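Local coordinates for uncharacterized protein (Pseudomonas aeruginosa PAO1, PDB 4R1D), which probably hydrolyses lipids as a calcium-binding alpha/beta hydrolase, the type VI secretion lipase effector Tle4, and is captured in complex with its immunity protein Tli4, at residues G187-D190 with E191-L195; A166-N169 with D170-S174. All coordinates share one frame; numbering follows the deposited sequence.

Contact 1 of 2, residues G187-D190 with E191-L195; sequences GPID and EEELL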
# COMPACT_ATOMS: atom_id res chain seq x y z
N GLY A 187 -1.11 -35.77 -8.54
CA GLY A 187 -0.02 -36.72 -8.51
C GLY A 187 1.29 -36.07 -8.91
O GLY A 187 1.32 -34.88 -9.21
N PRO A 188 2.38 -36.85 -8.92
CA PRO A 188 3.68 -36.28 -9.26
C PRO A 188 3.71 -35.82 -10.71
O PRO A 188 2.91 -36.29 -11.52
CB PRO A 188 4.63 -37.47 -9.08
CG PRO A 188 3.77 -38.67 -9.25
CD PRO A 188 2.46 -38.29 -8.64
N ILE A 189 4.63 -34.90 -11.01
CA ILE A 189 4.91 -34.53 -12.38
C ILE A 189 5.55 -35.74 -13.06
O ILE A 189 6.34 -36.46 -12.44
CB ILE A 189 5.88 -33.34 -12.42
CG1 ILE A 189 5.17 -32.05 -12.00
CG2 ILE A 189 6.49 -33.17 -13.80
CD1 ILE A 189 6.12 -30.92 -11.57
N ASP A 190 5.19 -35.98 -14.32
CA ASP A 190 5.81 -37.06 -15.08
C ASP A 190 6.51 -36.53 -16.33
O ASP A 190 6.46 -35.34 -16.64
CB ASP A 190 4.82 -38.20 -15.40
CG ASP A 190 3.75 -37.81 -16.41
OD1 ASP A 190 3.96 -36.91 -17.25
OD2 ASP A 190 2.67 -38.45 -16.37
N GLU A 191 7.18 -37.43 -17.05
CA GLU A 191 8.02 -37.01 -18.17
C GLU A 191 7.19 -36.45 -19.32
O GLU A 191 7.59 -35.49 -19.98
CB GLU A 191 8.89 -38.18 -18.66
CG GLU A 191 9.93 -37.76 -19.69
CD GLU A 191 10.79 -38.91 -20.17
OE1 GLU A 191 10.71 -40.02 -19.58
OE2 GLU A 191 11.56 -38.70 -21.12
N GLU A 192 6.03 -37.06 -19.58
CA GLU A 192 5.05 -36.51 -20.53
C GLU A 192 4.77 -35.05 -20.30
O GLU A 192 4.79 -34.24 -21.22
CB GLU A 192 3.69 -37.14 -20.28
CG GLU A 192 3.22 -37.88 -21.40
CD GLU A 192 4.14 -38.99 -21.60
OE1 GLU A 192 4.99 -38.85 -22.49
OE2 GLU A 192 4.02 -39.96 -20.83
N GLU A 193 4.42 -34.76 -19.05
CA GLU A 193 3.99 -33.43 -18.66
C GLU A 193 5.08 -32.40 -18.89
O GLU A 193 4.80 -31.30 -19.38
CB GLU A 193 3.52 -33.42 -17.20
CG GLU A 193 2.21 -34.18 -17.00
CD GLU A 193 1.82 -34.27 -15.54
OE1 GLU A 193 2.71 -34.26 -14.68
OE2 GLU A 193 0.61 -34.33 -15.26
N LEU A 194 6.32 -32.75 -18.55
CA LEU A 194 7.43 -31.83 -18.78
C LEU A 194 7.71 -31.66 -20.27
O LEU A 194 8.02 -30.56 -20.73
CB LEU A 194 8.69 -32.32 -18.06
CG LEU A 194 8.55 -32.31 -16.53
CD1 LEU A 194 9.67 -33.08 -15.87
CD2 LEU A 194 8.47 -30.88 -16.01
N LEU A 195 7.61 -32.73 -21.04
CA LEU A 195 7.83 -32.59 -22.47
C LEU A 195 6.77 -31.66 -23.05
O LEU A 195 7.07 -30.77 -23.84
CB LEU A 195 7.78 -33.96 -23.16
CG LEU A 195 8.05 -33.98 -24.67
CD1 LEU A 195 9.37 -33.31 -25.02
CD2 LEU A 195 8.03 -35.43 -25.16
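Asp190 and Glu193 clasp each other through two reciprocal hydrogen bonds, each joining the backbone of one residue to the side chain of the other. In the first, Glu193 N gives its hydrogen to Asp190 OD1 at 2.8 Å with an N-H...O angle of 162°, meeting that oxygen nearly along its C-O axis. The Asp190 carboxylate reaches this point because CG is tucked between the backbone N and the carbonyl carbon (chi1 70°), which swings OD1 over the first turn. The return bond runs from Asp190 N to Glu193 OE1 at 3.0 Å and is less straight; OE1 is approached from above its carboxylate plane. A third bond is purely main-chain: Leu194 N donates to Asp190 O at 3.2 Å and starts the regular helical pattern.

Charge adds a complication, since Asp190 OD1 and Glu193 OE1 lie only 3.9 Å apart, their carboxylate planes turned by 62°. Backbone N-H groups serve both acids, and Glu193 OE2 forms a salt bridge with Lys554 on helix 542-556, which would be expected to ease the repulsion.

Apolar packing occupies another side of the turn. Ile189 CG2, anti to the backbone N, comes within 3.5 Å of Leu194 CG, the two side chains crossing at about a right angle. Both are buried, and both lean on Ile553 of helix 542-556, while Leu194 also touches Trp168. Glu192 CB lies close beside Asp190 OD1 at 3.1 Å, a carbon-to-oxygen contact.

Such reciprocal pairing of an N-cap residue with the residue three places on is the capping box, here combined with a hydrophobic staple between Ile189, just before the cap, and Leu194, the fourth residue of helix 191-197.

Contact 2 of 2, residues A166-N169 with D170-S174; sequences AWWN and DEALS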
# COMPACT_ATOMS: atom_id res chain seq x y z
N ALA A 166 18.38 -29.81 -15.39
CA ALA A 166 18.60 -29.81 -13.95
C ALA A 166 17.34 -29.45 -13.18
O ALA A 166 16.56 -28.61 -13.63
CB ALA A 166 19.74 -28.85 -13.58
N TRP A 167 17.18 -30.09 -12.03
CA TRP A 167 16.04 -29.87 -11.13
C TRP A 167 14.78 -30.57 -11.63
O TRP A 167 14.16 -31.36 -10.90
CB TRP A 167 15.80 -28.37 -10.89
CG TRP A 167 14.93 -28.12 -9.68
CD1 TRP A 167 15.35 -28.02 -8.38
CD2 TRP A 167 13.51 -27.98 -9.66
NE1 TRP A 167 14.26 -27.81 -7.55
CE2 TRP A 167 13.13 -27.78 -8.32
CE3 TRP A 167 12.53 -27.98 -10.66
CZ2 TRP A 167 11.80 -27.59 -7.95
CZ3 TRP A 167 11.21 -27.79 -10.29
CH2 TRP A 167 10.86 -27.60 -8.94
N TRP A 168 14.41 -30.32 -12.88
CA TRP A 168 13.25 -30.98 -13.48
C TRP A 168 13.45 -32.48 -13.52
O TRP A 168 12.50 -33.25 -13.45
CB TRP A 168 12.99 -30.47 -14.90
CG TRP A 168 12.66 -29.00 -14.98
CD1 TRP A 168 13.44 -28.02 -15.53
CD2 TRP A 168 11.49 -28.36 -14.47
NE1 TRP A 168 12.80 -26.80 -15.41
CE2 TRP A 168 11.61 -26.98 -14.76
CE3 TRP A 168 10.35 -28.81 -13.80
CZ2 TRP A 168 10.63 -26.06 -14.41
CZ3 TRP A 168 9.38 -27.90 -13.46
CH2 TRP A 168 9.52 -26.53 -13.76
N ASN A 169 14.71 -32.90 -13.65
CA ASN A 169 14.99 -34.33 -13.81
C ASN A 169 15.06 -35.12 -12.52
O ASN A 169 15.29 -36.33 -12.54
CB ASN A 169 16.29 -34.54 -14.62
CG ASN A 169 17.54 -34.16 -13.85
OD1 ASN A 169 17.50 -33.88 -12.65
ND2 ASN A 169 18.67 -34.16 -14.54
N ASP A 170 14.84 -34.45 -11.39
CA ASP A 170 14.92 -35.12 -10.10
C ASP A 170 13.99 -34.46 -9.09
O ASP A 170 12.91 -34.99 -8.79
CB ASP A 170 16.37 -35.10 -9.60
CG ASP A 170 16.56 -35.84 -8.27
OD1 ASP A 170 15.56 -36.24 -7.63
OD2 ASP A 170 17.72 -35.99 -7.86
N GLU A 171 14.39 -33.30 -8.60
CA GLU A 171 13.62 -32.58 -7.58
C GLU A 171 12.14 -32.38 -7.95
O GLU A 171 11.25 -32.54 -7.10
CB GLU A 171 14.28 -31.23 -7.26
CG GLU A 171 15.61 -31.34 -6.51
CD GLU A 171 16.84 -31.44 -7.42
OE1 GLU A 171 16.73 -31.94 -8.56
OE2 GLU A 171 17.93 -31.02 -6.98
N ALA A 172 11.87 -32.00 -9.19
CA ALA A 172 10.51 -31.75 -9.63
C ALA A 172 9.61 -32.97 -9.56
O ALA A 172 8.40 -32.83 -9.52
CB ALA A 172 10.50 -31.19 -11.04
N LEU A 173 10.19 -34.16 -9.55
CA LEU A 173 9.40 -35.39 -9.66
C LEU A 173 8.89 -35.90 -8.31
O LEU A 173 8.23 -36.94 -8.24
CB LEU A 173 10.22 -36.49 -10.37
CG LEU A 173 10.84 -36.04 -11.69
CD1 LEU A 173 11.71 -37.14 -12.30
CD2 LEU A 173 9.77 -35.60 -12.70
N SER A 174 9.20 -35.17 -7.25
CA SER A 174 8.81 -35.53 -5.89
C SER A 174 7.31 -35.84 -5.75
O SER A 174 6.47 -35.12 -6.29
CB SER A 174 9.23 -34.39 -4.94
OG SER A 174 8.96 -34.72 -3.60
O HOH W 1 18.55 -32.01 -10.62
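A water-bridged turn with an apolar side formed by two indoles joins Trp167, Asn169, Glu171 and Ala172, in the loop that follows strand 163-164 and precedes helix 191-197. One carbonyl organises its backbone. Trp167 O accepts from Ala172 N at 2.9 Å, nearly straight at 168°, and from Asp170 N at 3.2 Å. The two donors come from opposite faces of the carbonyl plane, the Asp170 one well above it, and together they grip the oxygen.

Residues 167 to 170 thus form a type I beta turn, whose Trp167-Asp170 bond closes it, and, after Asp170, a short 3-10 segment follows at 171-173. An ordered water accepts from Trp167 N at 2.7 Å and donates to Asn169 OD1 and to Glu171 OE1, tying both side chains to the backbone at the start of the turn.

Two indoles supply the apolar part. Glu171 CB lies over the face of the Trp167 five-membered ring, 3.6 Å from its centroid and 19° off the normal, a CH-pi contact. With CG anti to the carbonyl carbon and a bend at chi2 of 90°, the Glu171 chain then runs past CD1 of the same ring, Glu171 CG 3.8 Å from Trp167 CD1, and carries OE1 to the water. Ala172 CB touches both indoles, 3.6 Å from Trp167 CZ3 and the same distance from Trp168 CE3, approaching the latter obliquely. Helix 542-556 packs on the two rings through Leu549, and its Trp546 meets the Trp167 ring. Trp168 NE1 hydrogen-bonds to Arg154 O, fixing that buried indole against the end of helix 141-155.

Along the chain the two contacts come in series: residues 166-174 come first and 187-195 follow, both within or just beyond the loop that runs from strand 163-164 to helix 191-197. Their centres lie 10 Å apart, and they touch directly, Ile189 CD1 resting 3.6 Å from Ala172 O. Helix 542-556 is their shared neighbour, since its residues meet side chains of both. The corner is near the calcium site, the Trp168 side chain about 11 Å from the ion, whose ligands include Phe202, in outer strand 201-206 of the parallel sheet, and Asp156, after helix 141-155. The turn and the capped helix thereby join the C-terminal helix to the periphery of the calcium-binding region.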